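PDB 2OPE: PilX from Neisseria meningitidis, which is a minor type IV pilin that probably modulates pilus-linked virulence properties such as bacterial aggregation and adhesion. Local coordinates for residues S75-S89 / K100-E112. Numbering follows the deposited sequence.
Sequences SLVGVPKTGTGYTLS and KCRDAASARAHLE
Ser89 meets Cys101 in an antiparallel hydrogen-bonded pair. Ser89 N donates to Cys101 O at 2.9 Å, and Cys101 N returns the bond to Ser89 O; both are nearly straight at hydrogen. The CB of Ser89 also packs on the CB of Ala107, 3.7 Å away. With chi1 at -53°, Ser89 OG is carried back to Thr87 O, to which it donates at 2.8 Å.

Helix 104-109 lies over the antiparallel sheet of the pilin fold, nearly antiparallel to strand 75-80. It belongs to the loop closed by the Cys101-Cys120 disulfide, which corresponds to the D-region of type IV pilins. Val77 and Val79 point toward the helix. Val79 CG1 touches the CB atoms of both Ala104 and Ala107, while its CG2 approaches Arg108 NH2 at 3.6 Å. Val77 CG1 packs on Ala107 CB (4.1 Å) and Arg108 CG. Val77 CG2 meets the edge of the His110 ring, 3.4 Å from CE1. A bond from His110 ND1 to Ala107 O (2.7 Å) holds the ring's orientation, with Ala107 O in the ring plane. Ala107 O also accepts from His110 N at the Schellman end of the helix.

The helix thus meets strand 75-80 mostly through apolar contacts, whereas the two cross-segment hydrogen bonds belong to the Ser89-Cys101 strand pair.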
ATOM      1  N   SER A  75       4.205  -5.622   1.485  1.00 45.51           N
ATOM      2  CA  SER A  75       3.928  -4.219   1.679  1.00 46.22           C
ATOM      3  C   SER A  75       2.882  -3.738   0.666  1.00 46.69           C
ATOM      4  O   SER A  75       2.692  -4.334  -0.401  1.00 47.60           O
ATOM      5  CB  SER A  75       5.207  -3.433   1.533  1.00 45.00           C
ATOM      6  OG  SER A  75       5.737  -3.649   0.278  1.00 42.99           O
ATOM      7  N   LEU A  76       2.187  -2.673   1.027  1.00 45.72           N
ATOM      8  CA  LEU A  76       1.257  -2.042   0.144  1.00 44.19           C
ATOM      9  C   LEU A  76       1.870  -0.747  -0.330  1.00 43.83           C
ATOM     10  O   LEU A  76       2.421   0.012   0.454  1.00 43.11           O
ATOM     11  CB  LEU A  76      -0.055  -1.759   0.874  1.00 45.66           C
ATOM     12  CG  LEU A  76      -0.816  -2.938   1.462  1.00 47.04           C
ATOM     13  CD1 LEU A  76      -2.007  -2.432   2.349  1.00 48.12           C
ATOM     14  CD2 LEU A  76      -1.306  -3.830   0.344  1.00 47.00           C
ATOM     15  N   VAL A  77       1.756  -0.485  -1.623  1.00 43.67           N
ATOM     16  CA  VAL A  77       2.214   0.773  -2.213  1.00 43.60           C
ATOM     17  C   VAL A  77       0.990   1.573  -2.738  1.00 44.09           C
ATOM     18  O   VAL A  77       0.130   1.046  -3.418  1.00 44.35           O
ATOM     19  CB  VAL A  77       3.247   0.456  -3.341  1.00 43.95           C
ATOM     20  CG1 VAL A  77       3.650   1.656  -4.109  1.00 43.02           C
ATOM     21  CG2 VAL A  77       4.476  -0.234  -2.751  1.00 43.12           C
ATOM     22  N   GLY A  78       0.869   2.842  -2.371  1.00 45.41           N
ATOM     23  CA  GLY A  78      -0.262   3.628  -2.865  1.00 44.98           C
ATOM     24  C   GLY A  78       0.350   4.765  -3.665  1.00 45.85           C
ATOM     25  O   GLY A  78       1.124   5.549  -3.126  1.00 45.35           O
ATOM     26  N   VAL A  79       0.059   4.862  -4.960  1.00 45.30           N
ATOM     27  CA  VAL A  79       0.659   5.963  -5.721  1.00 43.16           C
ATOM     28  C   VAL A  79      -0.352   6.592  -6.644  1.00 45.24           C
ATOM     29  O   VAL A  79      -1.367   5.964  -7.009  1.00 46.17           O
ATOM     30  CB  VAL A  79       1.921   5.508  -6.508  1.00 44.21           C
ATOM     31  CG1 VAL A  79       2.970   4.980  -5.528  1.00 41.83           C
ATOM     32  CG2 VAL A  79       1.575   4.467  -7.653  1.00 41.79           C
ATOM     33  N   PRO A  80      -0.113   7.853  -7.005  1.00 45.32           N
ATOM     34  CA  PRO A  80      -1.055   8.566  -7.842  1.00 45.85           C
ATOM     35  C   PRO A  80      -1.122   7.936  -9.238  1.00 46.73           C
ATOM     36  O   PRO A  80      -0.112   7.446  -9.720  1.00 47.48           O
ATOM     37  CB  PRO A  80      -0.437   9.968  -7.918  1.00 46.20           C
ATOM     38  CG  PRO A  80       0.489  10.046  -6.742  1.00 43.81           C
ATOM     39  CD  PRO A  80       1.013   8.702  -6.570  1.00 43.96           C
ATOM     40  N   LYS A  81      -2.303   7.932  -9.851  1.00 45.70           N
ATOM     41  CA  LYS A  81      -2.470   7.539 -11.248  1.00 47.29           C
ATOM     42  C   LYS A  81      -1.582   8.370 -12.189  1.00 48.64           C
ATOM     43  O   LYS A  81      -1.376   9.568 -11.971  1.00 48.55           O
ATOM     44  CB  LYS A  81      -3.934   7.699 -11.668  1.00 46.53           C
ATOM     45  CG  LYS A  81      -4.760   6.467 -11.356  1.00 46.86           C
ATOM     46  CD  LYS A  81      -6.231   6.768 -11.179  1.00 46.53           C
ATOM     47  CE  LYS A  81      -7.079   5.521 -11.398  1.00 45.63           C
ATOM     48  NZ  LYS A  81      -6.497   4.359 -10.714  1.00 45.28           N
ATOM     49  N   THR A  82      -1.108   7.718 -13.247  1.00 50.23           N
ATOM     50  CA  THR A  82      -0.168   8.293 -14.198  1.00 51.47           C
ATOM     51  C   THR A  82      -0.762   9.522 -14.852  1.00 52.01           C
ATOM     52  O   THR A  82      -1.868   9.463 -15.397  1.00 49.58           O
ATOM     53  CB  THR A  82       0.227   7.254 -15.298  1.00 52.01           C
ATOM     54  OG1 THR A  82       1.163   6.315 -14.746  1.00 53.89           O
ATOM     55  CG2 THR A  82       0.883   7.933 -16.490  1.00 52.34           C
ATOM     56  N   GLY A  83      -0.021  10.632 -14.754  1.00 52.76           N
ATOM     57  CA  GLY A  83      -0.239  11.818 -15.591  1.00 53.40           C
ATOM     58  C   GLY A  83      -1.180  12.835 -14.986  1.00 53.56           C
ATOM     59  O   GLY A  83      -1.702  13.697 -15.690  1.00 53.45           O
ATOM     60  N   THR A  84      -1.388  12.737 -13.677  1.00 53.37           N
ATOM     61  CA  THR A  84      -2.380  13.560 -12.992  1.00 53.27           C
ATOM     62  C   THR A  84      -1.825  14.756 -12.228  1.00 53.18           C
ATOM     63  O   THR A  84      -2.607  15.551 -11.688  1.00 54.01           O
ATOM     64  CB  THR A  84      -3.194  12.739 -12.005  1.00 53.98           C
ATOM     65  OG1 THR A  84      -2.380  12.403 -10.871  1.00 54.03           O
ATOM     66  CG2 THR A  84      -3.711  11.477 -12.669  1.00 54.90           C
ATOM     67  N   GLY A  85      -0.501  14.904 -12.180  1.00 50.92           N
ATOM     68  CA  GLY A  85       0.084  16.023 -11.466  1.00 48.81           C
ATOM     69  C   GLY A  85       0.244  15.744  -9.972  1.00 48.56           C
ATOM     70  O   GLY A  85       0.881  16.504  -9.250  1.00 48.74           O
ATOM     71  N   TYR A  86      -0.307  14.646  -9.488  1.00 48.03           N
ATOM     72  CA  TYR A  86      -0.142  14.328  -8.071  1.00 48.66           C
ATOM     73  C   TYR A  86       1.154  13.542  -7.885  1.00 47.86           C
ATOM     74  O   TYR A  86       1.577  12.771  -8.777  1.00 45.66           O
ATOM     75  CB  TYR A  86      -1.386  13.590  -7.535  1.00 50.70           C
ATOM     76  CG  TYR A  86      -2.520  14.497  -7.011  1.00 51.15           C
ATOM     77  CD1 TYR A  86      -2.636  15.826  -7.382  1.00 52.89           C
ATOM     78  CD2 TYR A  86      -3.459  14.003  -6.123  1.00 51.39           C
ATOM     79  CE1 TYR A  86      -3.679  16.630  -6.868  1.00 53.48           C
ATOM     80  CE2 TYR A  86      -4.461  14.764  -5.596  1.00 51.17           C
ATOM     81  CZ  TYR A  86      -4.589  16.068  -5.956  1.00 52.91           C
ATOM     82  OH  TYR A  86      -5.642  16.795  -5.397  1.00 52.44           O
ATOM     83  N   THR A  87       1.786  13.760  -6.736  1.00 46.92           N
ATOM     84  CA  THR A  87       3.061  13.113  -6.379  1.00 48.56           C
ATOM     85  C   THR A  87       3.069  12.331  -5.032  1.00 49.32           C
ATOM     86  O   THR A  87       3.697  11.257  -4.919  1.00 48.15           O
ATOM     87  CB  THR A  87       4.200  14.156  -6.292  1.00 48.31           C
ATOM     88  OG1 THR A  87       3.774  15.222  -5.438  1.00 49.27           O
ATOM     89  CG2 THR A  87       4.582  14.732  -7.694  1.00 46.56           C
ATOM     90  N   LEU A  88       2.395  12.888  -4.023  1.00 48.27           N
ATOM     91  CA  LEU A  88       2.427  12.331  -2.689  1.00 49.28           C
ATOM     92  C   LEU A  88       1.960  10.897  -2.778  1.00 49.71           C
ATOM     93  O   LEU A  88       0.976  10.605  -3.463  1.00 49.77           O
ATOM     94  CB  LEU A  88       1.526  13.124  -1.714  1.00 48.93           C
ATOM     95  CG  LEU A  88       1.858  14.600  -1.431  1.00 49.18           C
ATOM     96  CD1 LEU A  88       0.945  15.244  -0.412  1.00 47.82           C
ATOM     97  CD2 LEU A  88       3.333  14.791  -1.059  1.00 48.75           C
ATOM     98  N   SER A  89       2.631  10.024  -2.030  1.00 48.99           N
ATOM     99  CA  SER A  89       2.322   8.609  -2.065  1.00 48.37           C
ATOM    100  C   SER A  89       2.348   8.033  -0.649  1.00 49.76           C
ATOM    101  O   SER A  89       2.556   8.766   0.318  1.00 49.75           O
ATOM    102  CB  SER A  89       3.294   7.889  -2.993  1.00 47.05           C
ATOM    103  OG  SER A  89       3.303   8.531  -4.269  1.00 46.86           O
ATOM    104  N   LYS A 100       4.323   8.167   4.831  1.00 50.72           N
ATOM    105  CA  LYS A 100       3.870   9.180   3.870  1.00 50.68           C
ATOM    106  C   LYS A 100       5.068   9.584   3.018  1.00 49.86           C
ATOM    107  O   LYS A 100       6.109   9.979   3.550  1.00 51.11           O
ATOM    108  CB  LYS A 100       3.299  10.392   4.587  1.00 51.92           C
ATOM    109  CG  LYS A 100       1.826  10.229   5.222  1.00 52.59           C
ATOM    110  CD  LYS A 100       1.245  11.631   5.417  1.00 52.19           C
ATOM    111  CE  LYS A 100      -0.029  11.735   6.298  1.00 53.65           C
ATOM    112  NZ  LYS A 100      -0.686  10.439   6.225  1.00 56.34           N
ATOM    113  N   CYS A 101       4.930   9.491   1.702  1.00 49.34           N
ATOM    114  CA  CYS A 101       6.071   9.712   0.803  1.00 49.28           C
ATOM    115  C   CYS A 101       5.852  10.898  -0.066  1.00 48.61           C
ATOM    116  O   CYS A 101       4.702  11.214  -0.410  1.00 48.26           O
ATOM    117  CB  CYS A 101       6.318   8.511  -0.088  1.00 48.92           C
ATOM    118  SG  CYS A 101       6.500   7.049   0.833  1.00 49.31           S
ATOM    119  N   ARG A 102       6.969  11.546  -0.417  1.00 47.85           N
ATOM    120  CA  ARG A 102       6.929  12.810  -1.162  1.00 47.18           C
ATOM    121  C   ARG A 102       6.801  12.562  -2.652  1.00 45.94           C
ATOM    122  O   ARG A 102       6.408  13.465  -3.373  1.00 45.48           O
ATOM    123  CB  ARG A 102       8.119  13.717  -0.838  1.00 47.77           C
ATOM    124  CG  ARG A 102       8.133  14.287   0.614  1.00 49.17           C
ATOM    125  CD  ARG A 102       7.022  15.320   0.916  1.00 51.17           C
ATOM    126  NE  ARG A 102       7.143  16.513   0.066  1.00 54.75           N
ATOM    127  CZ  ARG A 102       6.302  17.554   0.052  1.00 55.57           C
ATOM    128  NH1 ARG A 102       5.233  17.605   0.842  1.00 56.21           N
ATOM    129  NH2 ARG A 102       6.533  18.563  -0.772  1.00 56.74           N
ATOM    130  N   ASP A 103       7.048  11.321  -3.087  1.00 45.97           N
ATOM    131  CA  ASP A 103       6.971  10.930  -4.520  1.00 45.84           C
ATOM    132  C   ASP A 103       6.771   9.435  -4.638  1.00 46.72           C
ATOM    133  O   ASP A 103       7.227   8.690  -3.763  1.00 48.57           O
ATOM    134  CB  ASP A 103       8.259  11.268  -5.233  1.00 47.15           C
ATOM    135  CG  ASP A 103       9.479  10.784  -4.471  1.00 48.74           C
ATOM    136  OD1 ASP A 103       9.937  11.524  -3.585  1.00 50.21           O
ATOM    137  OD2 ASP A 103       9.969   9.654  -4.714  1.00 49.92           O
ATOM    138  N   ALA A 104       6.134   9.008  -5.735  1.00 45.28           N
ATOM    139  CA  ALA A 104       5.897   7.594  -6.074  1.00 44.15           C
ATOM    140  C   ALA A 104       7.125   6.683  -6.080  1.00 44.83           C
ATOM    141  O   ALA A 104       7.034   5.551  -5.633  1.00 45.05           O
ATOM    142  CB  ALA A 104       5.146   7.472  -7.439  1.00 44.99           C
ATOM    143  N   ALA A 105       8.264   7.170  -6.577  1.00 44.65           N
ATOM    144  CA  ALA A 105       9.470   6.390  -6.568  1.00 45.70           C
ATOM    145  C   ALA A 105       9.819   5.958  -5.154  1.00 48.21           C
ATOM    146  O   ALA A 105      10.100   4.777  -4.936  1.00 49.70           O
ATOM    147  CB  ALA A 105      10.628   7.166  -7.177  1.00 46.75           C
ATOM    148  N   SER A 106       9.819   6.904  -4.205  1.00 47.91           N
ATOM    149  CA  SER A 106      10.133   6.620  -2.790  1.00 46.95           C
ATOM    150  C   SER A 106       9.176   5.575  -2.159  1.00 46.99           C
ATOM    151  O   SER A 106       9.570   4.809  -1.273  1.00 45.24           O
ATOM    152  CB  SER A 106      10.051   7.908  -1.946  1.00 47.84           C
ATOM    153  OG  SER A 106      10.824   8.974  -2.475  1.00 50.87           O
ATOM    154  N   ALA A 107       7.901   5.601  -2.564  1.00 46.31           N
ATOM    155  CA  ALA A 107       6.948   4.570  -2.140  1.00 46.02           C
ATOM    156  C   ALA A 107       7.314   3.205  -2.749  1.00 46.16           C
ATOM    157  O   ALA A 107       7.323   2.191  -2.048  1.00 48.15           O
ATOM    158  CB  ALA A 107       5.527   4.966  -2.520  1.00 46.27           C
ATOM    159  N   ARG A 108       7.641   3.165  -4.041  1.00 43.88           N
ATOM    160  CA  ARG A 108       8.009   1.889  -4.653  1.00 44.39           C
ATOM    161  C   ARG A 108       9.308   1.362  -4.086  1.00 44.82           C
ATOM    162  O   ARG A 108       9.510   0.132  -4.052  1.00 44.28           O
ATOM    163  CB  ARG A 108       8.092   1.978  -6.172  1.00 43.71           C
ATOM    164  CG  ARG A 108       6.752   2.348  -6.826  1.00 44.73           C
ATOM    165  CD  ARG A 108       6.826   2.275  -8.359  1.00 44.45           C
ATOM    166  NE  ARG A 108       5.499   2.507  -8.947  1.00 44.61           N
ATOM    167  CZ  ARG A 108       4.488   1.631  -8.931  1.00 45.94           C
ATOM    168  NH1 ARG A 108       4.601   0.414  -8.341  1.00 44.93           N
ATOM    169  NH2 ARG A 108       3.345   1.977  -9.515  1.00 45.96           N
ATOM    170  N   ALA A 109      10.169   2.280  -3.639  1.00 44.75           N
ATOM    171  CA  ALA A 109      11.454   1.924  -2.982  1.00 46.40           C
ATOM    172  C   ALA A 109      11.349   1.639  -1.443  1.00 46.72           C
ATOM    173  O   ALA A 109      12.296   1.097  -0.823  1.00 46.88           O
ATOM    174  CB  ALA A 109      12.539   2.947  -3.294  1.00 44.77           C
ATOM    175  N   HIS A 110      10.168   1.901  -0.872  1.00 45.44           N
ATOM    176  CA  HIS A 110       9.914   1.626   0.546  1.00 46.72           C
ATOM    177  C   HIS A 110      10.924   2.321   1.392  1.00 47.06           C
ATOM    178  O   HIS A 110      11.483   1.745   2.320  1.00 48.33           O
ATOM    179  CB  HIS A 110       9.907   0.132   0.906  1.00 44.90           C
ATOM    180  CG  HIS A 110       9.035  -0.686   0.023  1.00 44.53           C
ATOM    181  ND1 HIS A 110       8.182  -0.120  -0.892  1.00 46.06           N
ATOM    182  CD2 HIS A 110       8.872  -2.018  -0.090  1.00 45.38           C
ATOM    183  CE1 HIS A 110       7.524  -1.067  -1.535  1.00 45.28           C
ATOM    184  NE2 HIS A 110       7.935  -2.228  -1.075  1.00 46.96           N
ATOM    185  N   LEU A 111      11.179   3.568   1.048  1.00 47.57           N
ATOM    186  CA  LEU A 111      12.087   4.370   1.843  1.00 46.97           C
ATOM    187  C   LEU A 111      11.388   4.712   3.169  1.00 47.72           C
ATOM    188  O   LEU A 111      10.143   4.771   3.235  1.00 46.82           O
ATOM    189  CB  LEU A 111      12.498   5.619   1.059  1.00 45.43           C
ATOM    190  CG  LEU A 111      13.425   5.361  -0.170  1.00 44.36           C
ATOM    191  CD1 LEU A 111      13.836   6.673  -0.879  1.00 44.02           C
ATOM    192  CD2 LEU A 111      14.677   4.518   0.116  1.00 42.96           C
ATOM    193  N   GLU A 112      12.212   4.946   4.198  1.00 48.14           N
ATOM    194  CA  GLU A 112      11.796   5.066   5.587  1.00 47.40           C
ATOM    195  C   GLU A 112      12.125   6.456   6.118  1.00 47.74           C
ATOM    196  O   GLU A 112      11.641   6.832   7.152  1.00 47.91           O
ATOM    197  CB  GLU A 112      12.496   3.998   6.436  1.00 46.18           C
ATOM    198  CG  GLU A 112      12.056   2.546   6.098  1.00 48.24           C
ATOM    199  CD  GLU A 112      12.984   1.479   6.697  1.00 47.90           C
ATOM    200  OE1 GLU A 112      14.162   1.757   6.907  1.00 48.72           O
ATOM    201  OE2 GLU A 112      12.537   0.369   7.010  1.00 48.89           O
TER